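PDB 5CDD: structural polyprotein, VP1, which probably serves as a structural component of the viral capsid, forming part of its shell as the VP1 portion of the polyprotein. Local coordinates for residues T41-F46 with F188-M193; I49-I54 with T177-R182; L81-R86 with G195-Q200; I110-M115 with P129-Y134. All coordinates share one frame; numbering follows the deposited sequence.

Interaction 1: T41-F46 with F188-M193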
loop_
_atom_site.group_PDB
_atom_site.type_symbol
_atom_site.label_atom_id
_atom_site.label_comp_id
_atom_site.label_asym_id
_atom_site.label_seq_id
_atom_site.Cartn_x
_atom_site.Cartn_y
_atom_site.Cartn_z
ATOM N N THR A 41 0.322 33.059 -11.372
ATOM C CA THR A 41 0.413 31.791 -12.078
ATOM C C THR A 41 1.055 31.993 -13.441
ATOM O O THR A 41 1.593 31.058 -14.025
ATOM C CB THR A 41 -0.971 31.145 -12.275
ATOM O OG1 THR A 41 -1.772 31.970 -13.127
ATOM C CG2 THR A 41 -1.678 30.968 -10.934
ATOM N N LEU A 42 1.011 33.221 -13.947
ATOM C CA LEU A 42 1.591 33.522 -15.247
ATOM C C LEU A 42 3.078 33.765 -15.109
ATOM O O LEU A 42 3.767 34.019 -16.091
ATOM C CB LEU A 42 0.905 34.739 -15.869
ATOM C CG LEU A 42 -0.607 34.579 -16.076
ATOM C CD1 LEU A 42 -1.175 35.853 -16.669
ATOM C CD2 LEU A 42 -0.894 33.396 -16.993
ATOM N N LEU A 43 3.566 33.688 -13.875
ATOM C CA LEU A 43 4.985 33.862 -13.599
ATOM C C LEU A 43 5.593 32.470 -13.442
ATOM O O LEU A 43 6.758 32.318 -13.066
ATOM C CB LEU A 43 5.197 34.677 -12.320
ATOM C CG LEU A 43 4.742 36.137 -12.335
ATOM C CD1 LEU A 43 5.047 36.777 -10.994
ATOM C CD2 LEU A 43 5.448 36.884 -13.452
ATOM N N ARG A 44 4.776 31.457 -13.723
ATOM C CA ARG A 44 5.192 30.062 -13.649
ATOM C C ARG A 44 5.184 29.512 -15.071
ATOM O O ARG A 44 5.981 28.643 -15.425
ATOM C CB ARG A 44 4.227 29.261 -12.771
ATOM C CG ARG A 44 4.173 29.736 -11.328
ATOM C CD ARG A 44 5.483 29.466 -10.602
ATOM N NE ARG A 44 5.487 30.042 -9.260
ATOM C CZ ARG A 44 5.671 31.332 -8.997
ATOM N NH1 ARG A 44 5.874 32.192 -9.984
ATOM N NH2 ARG A 44 5.644 31.766 -7.744
ATOM N N THR A 45 4.271 30.036 -15.881
ATOM C CA THR A 45 4.155 29.638 -17.278
ATOM C C THR A 45 5.317 30.261 -18.046
ATOM O O THR A 45 5.656 31.423 -17.826
ATOM C CB THR A 45 2.852 30.161 -17.907
ATOM O OG1 THR A 45 2.803 31.587 -17.779
ATOM C CG2 THR A 45 1.644 29.559 -17.222
ATOM N N PHE A 46 5.927 29.493 -18.942
ATOM C CA PHE A 46 7.040 30.005 -19.730
ATOM C C PHE A 46 6.555 30.689 -20.995
ATOM O O PHE A 46 5.579 30.259 -21.611
ATOM C CB PHE A 46 8.007 28.880 -20.106
ATOM C CG PHE A 46 8.902 28.446 -18.982
ATOM C CD1 PHE A 46 8.401 27.704 -17.919
ATOM C CD2 PHE A 46 10.249 28.793 -18.981
ATOM C CE1 PHE A 46 9.230 27.312 -16.869
ATOM C CE2 PHE A 46 11.084 28.408 -17.938
ATOM C CZ PHE A 46 10.573 27.666 -16.880
ATOM N N PHE A 188 9.181 33.045 -7.147
ATOM C CA PHE A 188 9.153 34.367 -7.764
ATOM C C PHE A 188 7.794 35.053 -7.722
ATOM O O PHE A 188 6.768 34.446 -8.029
ATOM C CB PHE A 188 9.614 34.284 -9.221
ATOM C CG PHE A 188 9.829 35.626 -9.856
ATOM C CD1 PHE A 188 10.999 36.341 -9.621
ATOM C CD2 PHE A 188 8.838 36.204 -10.640
ATOM C CE1 PHE A 188 11.176 37.615 -10.155
ATOM C CE2 PHE A 188 9.003 37.477 -11.177
ATOM C CZ PHE A 188 10.176 38.184 -10.932
ATOM N N THR A 189 7.806 36.332 -7.358
ATOM C CA THR A 189 6.588 37.127 -7.282
ATOM C C THR A 189 6.911 38.619 -7.267
ATOM O O THR A 189 8.038 39.022 -6.964
ATOM C CB THR A 189 5.776 36.792 -6.003
ATOM O OG1 THR A 189 4.532 37.504 -6.017
ATOM C CG2 THR A 189 6.551 37.195 -4.760
ATOM N N PHE A 190 5.914 39.427 -7.613
ATOM C CA PHE A 190 6.047 40.878 -7.606
ATOM C C PHE A 190 5.289 41.384 -6.387
ATOM O O PHE A 190 4.435 40.682 -5.846
ATOM C CB PHE A 190 5.435 41.495 -8.865
ATOM C CG PHE A 190 6.196 41.190 -10.126
ATOM C CD1 PHE A 190 7.546 41.479 -10.220
ATOM C CD2 PHE A 190 5.564 40.618 -11.219
ATOM C CE1 PHE A 190 8.260 41.197 -11.378
ATOM C CE2 PHE A 190 6.272 40.333 -12.383
ATOM C CZ PHE A 190 7.623 40.626 -12.458
ATOM N N GLY A 191 5.594 42.604 -5.961
ATOM C CA GLY A 191 4.927 43.155 -4.797
ATOM C C GLY A 191 4.813 44.662 -4.811
ATOM O O GLY A 191 5.570 45.346 -5.496
ATOM N N TRP A 192 3.864 45.177 -4.035
ATOM C CA TRP A 192 3.623 46.615 -3.945
ATOM C C TRP A 192 3.038 47.309 -5.168
ATOM O O TRP A 192 3.623 48.246 -5.714
ATOM C CB TRP A 192 4.903 47.356 -3.554
ATOM C CG TRP A 192 4.657 48.518 -2.638
ATOM C CD1 TRP A 192 3.803 49.566 -2.843
ATOM C CD2 TRP A 192 5.279 48.749 -1.371
ATOM N NE1 TRP A 192 3.858 50.437 -1.779
ATOM C CE2 TRP A 192 4.755 49.959 -0.861
ATOM C CE3 TRP A 192 6.230 48.052 -0.614
ATOM C CZ2 TRP A 192 5.149 50.488 0.370
ATOM C CZ3 TRP A 192 6.624 48.577 0.612
ATOM C CH2 TRP A 192 6.080 49.786 1.091
ATOM N N MET A 193 1.874 46.831 -5.592
ATOM C CA MET A 193 1.181 47.364 -6.755
ATOM C C MET A 193 1.141 48.875 -6.925
ATOM O O MET A 193 0.883 49.613 -5.973
ATOM C CB MET A 193 -0.239 46.808 -6.801
ATOM C CG MET A 193 -1.025 47.198 -8.030
ATOM S SD MET A 193 -2.737 46.699 -7.858
ATOM C CE MET A 193 -2.626 45.024 -8.416
#

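Interaction 2: I49-I54 with T177-R182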
loop_
_atom_site.group_PDB
_atom_site.type_symbol
_atom_site.label_atom_id
_atom_site.label_comp_id
_atom_site.label_asym_id
_atom_site.label_seq_id
_atom_site.Cartn_x
_atom_site.Cartn_y
_atom_site.Cartn_z
ATOM N N ILE A 49 10.934 35.299 -24.993
ATOM C CA ILE A 49 11.292 36.707 -24.892
ATOM C C ILE A 49 12.105 37.099 -26.113
ATOM O O ILE A 49 12.348 38.274 -26.358
ATOM C CB ILE A 49 12.113 36.991 -23.621
ATOM C CG1 ILE A 49 13.358 36.096 -23.584
ATOM C CG2 ILE A 49 11.252 36.763 -22.402
ATOM C CD1 ILE A 49 14.256 36.311 -22.372
ATOM N N THR A 50 12.524 36.095 -26.876
ATOM C CA THR A 50 13.295 36.305 -28.094
ATOM C C THR A 50 13.310 35.014 -28.898
ATOM O O THR A 50 13.688 33.963 -28.388
ATOM C CB THR A 50 14.758 36.724 -27.800
ATOM O OG1 THR A 50 15.445 36.953 -29.036
ATOM C CG2 THR A 50 15.488 35.639 -27.031
ATOM N N ASP A 51 12.880 35.088 -30.152
ATOM C CA ASP A 51 12.859 33.906 -30.999
ATOM C C ASP A 51 14.233 33.669 -31.602
ATOM O O ASP A 51 14.423 32.740 -32.381
ATOM C CB ASP A 51 11.824 34.067 -32.116
ATOM C CG ASP A 51 10.409 34.220 -31.583
ATOM O OD1 ASP A 51 9.869 33.241 -31.020
ATOM O OD2 ASP A 51 9.836 35.321 -31.727
ATOM N N ASN A 52 15.196 34.512 -31.243
ATOM C CA ASN A 52 16.541 34.357 -31.781
ATOM C C ASN A 52 17.597 35.142 -31.015
ATOM O O ASN A 52 17.714 36.356 -31.170
ATOM C CB ASN A 52 16.564 34.778 -33.251
ATOM C CG ASN A 52 17.760 34.222 -33.993
ATOM O OD1 ASN A 52 17.934 33.007 -34.078
ATOM N ND2 ASN A 52 18.588 35.104 -34.538
ATOM N N TRP A 53 18.371 34.443 -30.195
ATOM C CA TRP A 53 19.421 35.085 -29.419
ATOM C C TRP A 53 20.766 34.659 -29.990
ATOM O O TRP A 53 21.208 33.527 -29.791
ATOM C CB TRP A 53 19.312 34.684 -27.948
ATOM C CG TRP A 53 20.176 35.506 -27.043
ATOM C CD1 TRP A 53 20.429 36.845 -27.147
ATOM C CD2 TRP A 53 20.848 35.063 -25.857
ATOM N NE1 TRP A 53 21.217 37.262 -26.102
ATOM C CE2 TRP A 53 21.489 36.190 -25.294
ATOM C CE3 TRP A 53 20.971 33.822 -25.215
ATOM C CZ2 TRP A 53 22.243 36.115 -24.115
ATOM C CZ3 TRP A 53 21.721 33.749 -24.041
ATOM C CH2 TRP A 53 22.346 34.890 -23.506
ATOM N N ILE A 54 21.408 35.574 -30.704
ATOM C CA ILE A 54 22.693 35.297 -31.330
ATOM C C ILE A 54 23.867 35.544 -30.392
ATOM O O ILE A 54 23.956 36.590 -29.746
ATOM C CB ILE A 54 22.868 36.148 -32.600
ATOM C CG1 ILE A 54 21.660 35.944 -33.518
ATOM C CG2 ILE A 54 24.145 35.753 -33.321
ATOM C CD1 ILE A 54 21.633 36.847 -34.724
ATOM N N THR A 177 22.658 30.179 -31.499
ATOM C CA THR A 177 21.467 30.942 -31.820
ATOM C C THR A 177 20.308 30.131 -31.244
ATOM O O THR A 177 20.059 29.005 -31.669
ATOM C CB THR A 177 21.302 31.108 -33.343
ATOM O OG1 THR A 177 20.054 31.753 -33.610
ATOM C CG2 THR A 177 21.348 29.760 -34.053
ATOM N N GLN A 178 19.612 30.688 -30.256
ATOM C CA GLN A 178 18.514 29.957 -29.638
ATOM C C GLN A 178 17.282 30.784 -29.323
ATOM O O GLN A 178 17.326 32.015 -29.282
ATOM C CB GLN A 178 18.985 29.290 -28.341
ATOM C CG GLN A 178 20.452 28.898 -28.325
ATOM C CD GLN A 178 21.345 29.998 -27.780
ATOM O OE1 GLN A 178 21.205 31.169 -28.133
ATOM N NE2 GLN A 178 22.279 29.619 -26.922
ATOM N N ILE A 179 16.176 30.079 -29.108
ATOM C CA ILE A 179 14.916 30.707 -28.744
ATOM C C ILE A 179 14.948 30.724 -27.221
ATOM O O ILE A 179 15.098 29.680 -26.587
ATOM C CB ILE A 179 13.709 29.874 -29.210
ATOM C CG1 ILE A 179 13.752 29.690 -30.730
ATOM C CG2 ILE A 179 12.423 30.564 -28.798
ATOM C CD1 ILE A 179 12.690 28.758 -31.272
ATOM N N VAL A 180 14.825 31.907 -26.637
ATOM C CA VAL A 180 14.866 32.021 -25.189
ATOM C C VAL A 180 13.490 32.255 -24.576
ATOM O O VAL A 180 12.759 33.162 -24.978
ATOM C CB VAL A 180 15.810 33.163 -24.755
ATOM C CG1 VAL A 180 15.953 33.176 -23.245
ATOM C CG2 VAL A 180 17.167 32.994 -25.419
ATOM N N ALA A 181 13.145 31.419 -23.603
ATOM C CA ALA A 181 11.872 31.520 -22.902
ATOM C C ALA A 181 12.176 31.533 -21.410
ATOM O O ALA A 181 13.026 30.777 -20.943
ATOM C CB ALA A 181 10.989 30.334 -23.247
ATOM N N ARG A 182 11.492 32.392 -20.660
ATOM C CA ARG A 182 11.731 32.471 -19.226
ATOM C C ARG A 182 10.462 32.456 -18.387
ATOM O O ARG A 182 9.346 32.476 -18.907
ATOM C CB ARG A 182 12.525 33.734 -18.885
ATOM C CG ARG A 182 11.759 35.019 -19.127
ATOM C CD ARG A 182 12.514 36.220 -18.596
ATOM N NE ARG A 182 11.804 37.463 -18.880
ATOM C CZ ARG A 182 12.226 38.668 -18.513
ATOM N NH1 ARG A 182 13.362 38.798 -17.838
ATOM N NH2 ARG A 182 11.514 39.744 -18.826
#

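Interaction 3: L81-R86 with G195-Q200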
loop_
_atom_site.group_PDB
_atom_site.type_symbol
_atom_site.label_atom_id
_atom_site.label_comp_id
_atom_site.label_asym_id
_atom_site.label_seq_id
_atom_site.Cartn_x
_atom_site.Cartn_y
_atom_site.Cartn_z
ATOM N N LEU A 81 3.876 42.212 -16.649
ATOM C CA LEU A 81 3.340 42.342 -15.298
ATOM C C LEU A 81 4.228 43.144 -14.347
ATOM O O LEU A 81 3.736 43.721 -13.374
ATOM C CB LEU A 81 3.082 40.953 -14.702
ATOM C CG LEU A 81 1.998 40.099 -15.369
ATOM C CD1 LEU A 81 2.001 38.703 -14.767
ATOM C CD2 LEU A 81 0.639 40.755 -15.189
ATOM N N SER A 82 5.529 43.189 -14.623
ATOM C CA SER A 82 6.451 43.917 -13.758
ATOM C C SER A 82 6.119 45.404 -13.693
ATOM O O SER A 82 6.429 46.075 -12.708
ATOM C CB SER A 82 7.896 43.740 -14.241
ATOM O OG SER A 82 8.147 44.494 -15.414
ATOM N N TYR A 83 5.482 45.912 -14.744
ATOM C CA TYR A 83 5.117 47.322 -14.813
ATOM C C TYR A 83 3.996 47.731 -13.861
ATOM O O TYR A 83 3.752 48.922 -13.666
ATOM C CB TYR A 83 4.739 47.686 -16.250
ATOM C CG TYR A 83 5.923 48.052 -17.119
ATOM C CD1 TYR A 83 6.574 49.274 -16.959
ATOM C CD2 TYR A 83 6.386 47.183 -18.107
ATOM C CE1 TYR A 83 7.658 49.627 -17.762
ATOM C CE2 TYR A 83 7.473 47.525 -18.917
ATOM C CZ TYR A 83 8.102 48.750 -18.740
ATOM O OH TYR A 83 9.165 49.107 -19.543
ATOM N N LEU A 84 3.322 46.751 -13.266
ATOM C CA LEU A 84 2.231 47.026 -12.331
ATOM C C LEU A 84 2.697 47.034 -10.876
ATOM O O LEU A 84 1.930 47.375 -9.977
ATOM C CB LEU A 84 1.122 45.982 -12.483
ATOM C CG LEU A 84 0.352 45.909 -13.800
ATOM C CD1 LEU A 84 -0.632 44.750 -13.750
ATOM C CD2 LEU A 84 -0.382 47.217 -14.039
ATOM N N TYR A 85 3.953 46.660 -10.649
ATOM C CA TYR A 85 4.509 46.600 -9.300
ATOM C C TYR A 85 5.847 47.322 -9.206
ATOM O O TYR A 85 6.402 47.743 -10.221
ATOM C CB TYR A 85 4.673 45.137 -8.894
ATOM C CG TYR A 85 3.385 44.353 -9.004
ATOM C CD1 TYR A 85 2.437 44.383 -7.980
ATOM C CD2 TYR A 85 3.088 43.620 -10.153
ATOM C CE1 TYR A 85 1.226 43.707 -8.097
ATOM C CE2 TYR A 85 1.878 42.940 -10.282
ATOM C CZ TYR A 85 0.954 42.990 -9.251
ATOM O OH TYR A 85 -0.250 42.337 -9.378
ATOM N N ARG A 86 6.370 47.457 -7.989
ATOM C CA ARG A 86 7.644 48.142 -7.784
ATOM C C ARG A 86 8.784 47.228 -7.338
ATOM O O ARG A 86 9.952 47.530 -7.575
ATOM C CB ARG A 86 7.482 49.265 -6.756
ATOM C CG ARG A 86 8.746 50.095 -6.550
ATOM C CD ARG A 86 9.097 50.877 -7.809
ATOM N NE ARG A 86 8.144 51.955 -8.063
ATOM C CZ ARG A 86 7.963 52.533 -9.246
ATOM N NH1 ARG A 86 8.668 52.136 -10.297
ATOM N NH2 ARG A 86 7.079 53.513 -9.380
ATOM N N GLY A 195 0.630 52.175 -10.298
ATOM C CA GLY A 195 -0.145 52.485 -11.488
ATOM C C GLY A 195 0.501 51.934 -12.746
ATOM O O GLY A 195 1.727 51.915 -12.858
ATOM N N PRO A 196 -0.301 51.484 -13.721
ATOM C CA PRO A 196 0.231 50.931 -14.968
ATOM C C PRO A 196 0.753 51.999 -15.918
ATOM O O PRO A 196 0.340 53.157 -15.854
ATOM C CB PRO A 196 -0.971 50.202 -15.549
ATOM C CG PRO A 196 -2.095 51.115 -15.174
ATOM C CD PRO A 196 -1.776 51.441 -13.722
ATOM N N PRO A 197 1.683 51.624 -16.810
ATOM C CA PRO A 197 2.230 52.585 -17.768
ATOM C C PRO A 197 1.263 52.674 -18.950
ATOM O O PRO A 197 0.099 52.288 -18.837
ATOM C CB PRO A 197 3.562 51.956 -18.148
ATOM C CG PRO A 197 3.230 50.502 -18.149
ATOM C CD PRO A 197 2.409 50.342 -16.883
ATOM N N GLN A 198 1.744 53.176 -20.080
ATOM C CA GLN A 198 0.906 53.293 -21.265
ATOM C C GLN A 198 1.225 52.147 -22.214
ATOM O O GLN A 198 2.361 51.678 -22.270
ATOM C CB GLN A 198 1.157 54.634 -21.950
ATOM C CG GLN A 198 0.828 55.832 -21.075
ATOM C CD GLN A 198 1.329 57.136 -21.655
ATOM O OE1 GLN A 198 2.532 57.332 -21.823
ATOM N NE2 GLN A 198 0.407 58.039 -21.964
ATOM N N LEU A 199 0.219 51.689 -22.952
ATOM C CA LEU A 199 0.407 50.593 -23.895
ATOM C C LEU A 199 0.663 51.110 -25.304
ATOM O O LEU A 199 0.127 52.139 -25.704
ATOM C CB LEU A 199 -0.822 49.682 -23.901
ATOM C CG LEU A 199 -1.150 48.969 -22.587
ATOM C CD1 LEU A 199 -2.450 48.193 -22.740
ATOM C CD2 LEU A 199 -0.004 48.041 -22.203
ATOM N N GLN A 200 1.487 50.386 -26.052
ATOM C CA GLN A 200 1.810 50.776 -27.413
ATOM C C GLN A 200 1.072 49.884 -28.404
ATOM O O GLN A 200 1.152 48.659 -28.324
ATOM C CB GLN A 200 3.317 50.675 -27.647
ATOM C CG GLN A 200 3.775 51.263 -28.969
ATOM C CD GLN A 200 5.282 51.255 -29.119
ATOM O OE1 GLN A 200 6.006 51.709 -28.232
ATOM N NE2 GLN A 200 5.764 50.749 -30.249
#

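Interaction 4: I110-M115 with P129-Y134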
loop_
_atom_site.group_PDB
_atom_site.type_symbol
_atom_site.label_atom_id
_atom_site.label_comp_id
_atom_site.label_asym_id
_atom_site.label_seq_id
_atom_site.Cartn_x
_atom_site.Cartn_y
_atom_site.Cartn_z
ATOM N N ILE A 110 26.553 23.513 -23.893
ATOM C CA ILE A 110 26.113 24.750 -23.260
ATOM C C ILE A 110 26.352 24.704 -21.755
ATOM O O ILE A 110 25.939 23.762 -21.084
ATOM C CB ILE A 110 24.607 24.991 -23.501
ATOM C CG1 ILE A 110 24.286 24.909 -24.998
ATOM C CG2 ILE A 110 24.205 26.338 -22.932
ATOM C CD1 ILE A 110 24.944 25.972 -25.841
ATOM N N ARG A 111 27.018 25.727 -21.233
ATOM C CA ARG A 111 27.310 25.826 -19.805
ATOM C C ARG A 111 26.635 27.073 -19.242
ATOM O O ARG A 111 26.613 28.119 -19.888
ATOM C CB ARG A 111 28.820 25.939 -19.570
ATOM C CG ARG A 111 29.642 24.727 -19.977
ATOM C CD ARG A 111 29.618 23.646 -18.907
ATOM N NE ARG A 111 30.309 24.030 -17.672
ATOM C CZ ARG A 111 31.618 24.250 -17.572
ATOM N NH1 ARG A 111 32.404 24.133 -18.634
ATOM N NH2 ARG A 111 32.150 24.569 -16.398
ATOM N N SER A 112 26.081 26.961 -18.041
ATOM C CA SER A 112 25.438 28.099 -17.395
ATOM C C SER A 112 25.949 28.202 -15.961
ATOM O O SER A 112 26.069 27.197 -15.261
ATOM C CB SER A 112 23.911 27.950 -17.416
ATOM O OG SER A 112 23.497 26.741 -16.809
ATOM N N PHE A 113 26.262 29.420 -15.536
ATOM C CA PHE A 113 26.783 29.660 -14.196
ATOM C C PHE A 113 25.983 30.750 -13.498
ATOM O O PHE A 113 25.025 31.291 -14.048
ATOM C CB PHE A 113 28.242 30.124 -14.274
ATOM C CG PHE A 113 29.122 29.246 -15.114
ATOM C CD1 PHE A 113 29.797 28.168 -14.552
ATOM C CD2 PHE A 113 29.281 29.502 -16.472
ATOM C CE1 PHE A 113 30.620 27.356 -15.331
ATOM C CE2 PHE A 113 30.099 28.698 -17.259
ATOM C CZ PHE A 113 30.771 27.623 -16.687
ATOM N N LEU A 114 26.395 31.064 -12.276
ATOM C CA LEU A 114 25.766 32.121 -11.500
ATOM C C LEU A 114 26.707 33.314 -11.545
ATOM O O LEU A 114 27.894 33.172 -11.848
ATOM C CB LEU A 114 25.574 31.702 -10.041
ATOM C CG LEU A 114 24.420 30.776 -9.664
ATOM C CD1 LEU A 114 24.470 30.509 -8.170
ATOM C CD2 LEU A 114 23.094 31.413 -10.043
ATOM N N MET A 115 26.173 34.489 -11.245
ATOM C CA MET A 115 26.978 35.696 -11.222
ATOM C C MET A 115 26.135 36.838 -10.689
ATOM O O MET A 115 24.961 36.964 -11.024
ATOM C CB MET A 115 27.511 36.018 -12.619
ATOM C CG MET A 115 26.481 36.531 -13.588
ATOM S SD MET A 115 26.974 38.177 -14.097
ATOM C CE MET A 115 28.399 37.804 -15.126
ATOM N N PRO A 129 27.792 26.583 -8.484
ATOM C CA PRO A 129 26.852 25.700 -9.183
ATOM C C PRO A 129 26.918 25.893 -10.695
ATOM O O PRO A 129 27.218 26.987 -11.173
ATOM C CB PRO A 129 25.502 26.111 -8.606
ATOM C CG PRO A 129 25.851 26.532 -7.221
ATOM C CD PRO A 129 27.099 27.352 -7.436
ATOM N N SER A 130 26.628 24.832 -11.442
ATOM C CA SER A 130 26.671 24.894 -12.899
ATOM C C SER A 130 25.880 23.774 -13.573
ATOM O O SER A 130 25.668 22.708 -12.994
ATOM C CB SER A 130 28.126 24.839 -13.373
ATOM O OG SER A 130 28.202 24.702 -14.780
ATOM N N HIS A 131 25.447 24.031 -14.803
ATOM C CA HIS A 131 24.699 23.052 -15.584
ATOM C C HIS A 131 25.285 23.007 -16.993
ATOM O O HIS A 131 25.796 24.011 -17.489
ATOM C CB HIS A 131 23.221 23.434 -15.666
ATOM C CG HIS A 131 22.384 22.437 -16.408
ATOM N ND1 HIS A 131 21.230 22.784 -17.077
ATOM C CD2 HIS A 131 22.536 21.104 -16.588
ATOM C CE1 HIS A 131 20.708 21.708 -17.640
ATOM N NE2 HIS A 131 21.483 20.676 -17.358
ATOM N N ILE A 132 25.204 21.847 -17.638
ATOM C CA ILE A 132 25.732 21.686 -18.987
ATOM C C ILE A 132 24.904 20.709 -19.815
ATOM O O ILE A 132 24.502 19.656 -19.323
ATOM C CB ILE A 132 27.197 21.186 -18.952
ATOM C CG1 ILE A 132 27.681 20.868 -20.370
ATOM C CG2 ILE A 132 27.302 19.961 -18.065
ATOM C CD1 ILE A 132 29.117 20.398 -20.439
ATOM N N THR A 133 24.651 21.067 -21.072
ATOM C CA THR A 133 23.880 20.215 -21.974
ATOM C C THR A 133 24.541 20.151 -23.346
ATOM O O THR A 133 25.378 20.987 -23.681
ATOM C CB THR A 133 22.435 20.733 -22.162
ATOM O OG1 THR A 133 22.456 21.992 -22.848
ATOM C CG2 THR A 133 21.753 20.905 -20.814
ATOM N N TYR A 134 24.168 19.145 -24.130
ATOM C CA TYR A 134 24.707 18.974 -25.473
ATOM C C TYR A 134 23.548 19.022 -26.459
ATOM O O TYR A 134 22.814 18.047 -26.614
ATOM C CB TYR A 134 25.443 17.640 -25.591
ATOM C CG TYR A 134 26.672 17.543 -24.714
ATOM C CD1 TYR A 134 26.559 17.344 -23.337
ATOM C CD2 TYR A 134 27.951 17.668 -25.260
ATOM C CE1 TYR A 134 27.691 17.271 -22.523
ATOM C CE2 TYR A 134 29.089 17.597 -24.456
ATOM C CZ TYR A 134 28.951 17.398 -23.089
ATOM O OH TYR A 134 30.071 17.330 -22.291
#

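Interaction 1: T41-F46 with F188-M193
Leu43 reaches from the loop ahead of the first long strand of the VP1 jelly roll into the corner between Phe188 and Phe190, at the start of strand 189-191. Its CB already points toward that strand. CG lies anti to the carbonyl carbon (chi1 -66°), and chi2 (-179°) places CD1 anti to CA. CD1 lies 3.9 Å from Phe188 CD2 and as near to Phe190 CD2, while on the other branch CD2 comes 3.7 Å from Phe190 CE2. The leucine crosses the Phe188 side chain at about a right angle. The two phenylalanines also meet each other, Phe188 CE2 sitting over one face of the Phe190 ring near its rim. Tyr88 of strand 87-98 packs against both phenylalanines. Arg44 supplies the polar half. Its chain bends at chi2 (-68°), and both terminal nitrogens converge on the backbone carbonyl of Phe188, whose O lies at the guanidinium edge, in its plane. NH1 also makes a weak bond to Leu43 O, and NE a long, weak ion pair with Asp186. The two nitrogens approach Phe188 O from opposite faces of the carbonyl plane, Arg44 NH2 at 2.9 Å and NH1 at 3.1 Å.

Interaction 2: I49-I54 with T177-R182
Strands 47-55 and 176-184 meet here as an antiparallel pair in one sheet of the capsid jelly roll, the sheet built from strands B, I, D and G, of which these are the first two, with a classic beta bulge where Ile49 and Thr50 both face Val180. Ile49 N donates to Val180 O at 2.8 Å and Val180 N to Thr50 O at 2.9 Å. Beyond the bulge the register has slipped by one residue, and Trp53 takes up the pairing with Gln178: Trp53 N binds Gln178 O at 2.8 Å, whereas the return bond from Gln178 N to Trp53 O is longer, its donor above the carbonyl plane. Val180 packs against both bulge residues. Its CG1 meets Ile49 CD1 at 3.7 Å, and its CG2, anti to the carbonyl carbon, touches Thr50 CG2 and Trp53 CB. Leu66 of helix 64-73 packs against Ile49 and Trp53, and Phe96 of the next strand packs on Trp53 and Val180. At the far end the extended Arg182 passes Ile49 at about a right angle. Salt bridges to Asp76 and Asp71 hold its guanidinium, and Ile49 CG2 rests 3.6 Å from Arg182 NE.

Interaction 3: L81-R86 with G195-Q200
Pro197 CG approaches the Tyr83 ring obliquely, 3.8 Å from both Tyr83 CG and CD1. The two side chains run at about a right angle, and the closest approach is made beside the ring, where Tyr83 CB lies 3.6 Å from Pro197 CD. Elsewhere the phenol is held by partners outside the pair: its OH bonds to Ala72 O, and Arg106 of a neighbouring capsid chain makes a cation-pi contact with the ring. The second apolar touch is between Leu84 CD2 and Pro196 CB, the leucine crossing the proline obliquely. Leu84 CG is anti to the carbonyl carbon (chi1 -65°), and from there the CD2 branch does the touching. Tyr83 and Leu84 are the two central residues of a type I beta turn from Ser82 to Tyr85, closed by Tyr85 N to Ser82 O at 3.3 Å, in the end region of helix 77-82; Tyr83 CB points toward Pro197. The side-chain contacts between the segments are apolar; Leu84 bonds through its backbone to Ile194, just outside them. Past the prolines, Gln198 and Leu199 join an antiparallel ladder with a strand of a second neighbouring chain. This is a C-terminal arm leaving the jelly roll, its strand continuing a sheet across the interface between subunits.

Interaction 4: I110-M115 with P129-Y134
Ile110 and Thr133 begin an antiparallel ladder between strands 110-116 and 131-133, the E and F strands of the jelly roll's CHEF sheet, with short-segment axes 4.8 Å apart at closest and running at 166° to each other. Ile110 N reaches Thr133 O at 2.8 Å and receives the reciprocal bond on its own O. Two residues on, Ser112 and His131 form the same hydrogen-bonded pair, with Ser112 N to His131 O at 3.0 Å. Arg111 and Ile132 make the non-hydrogen-bonded pair between them. The side chains of Ile110, Ser112, His131 and Thr133 share the face turned to His141 of strand 140-145, hence toward the other sheet of the sandwich; there Ser112 OG lies against His131 CB. On the opposite face Arg111 CD lies 3.5 Å from Ile132 CB. The arginine chain bends at chi2 and again at chi3 (-67°), and Phe113 CZ sits over one face of the guanidinium, offset toward its rim. Another copy of VP1 packs on this face, Phe97 of that copy touching Ile132. Ser130 OG stands at the guanidinium edge, in its plane and 3.6 Å from Arg111 NE; it is equally distant from Phe113 CE1.

Interactions 2 and 4 represent the two sheets of the jelly roll: their centres lie 17 Å apart and their nearest atoms about 5 Å, without touching. Between copies of VP1 in the assembly they are linked, since Arg111 of one copy makes a long, weak ion pair with Asp51 of another copy. Interaction 1 adjoins interaction 2 along the chain and in space, Phe46 CD2 lying 3.7 Å from Arg182 C. It also touches interaction 3, where Phe190 CB packs on Tyr85 CD2 at 3.4 Å, so 41-46, 188-193 and 81-86 are packed in series. Interactions 3 and 4 are the far extremes, centres 33 Å apart on opposite sides of the chain's centre.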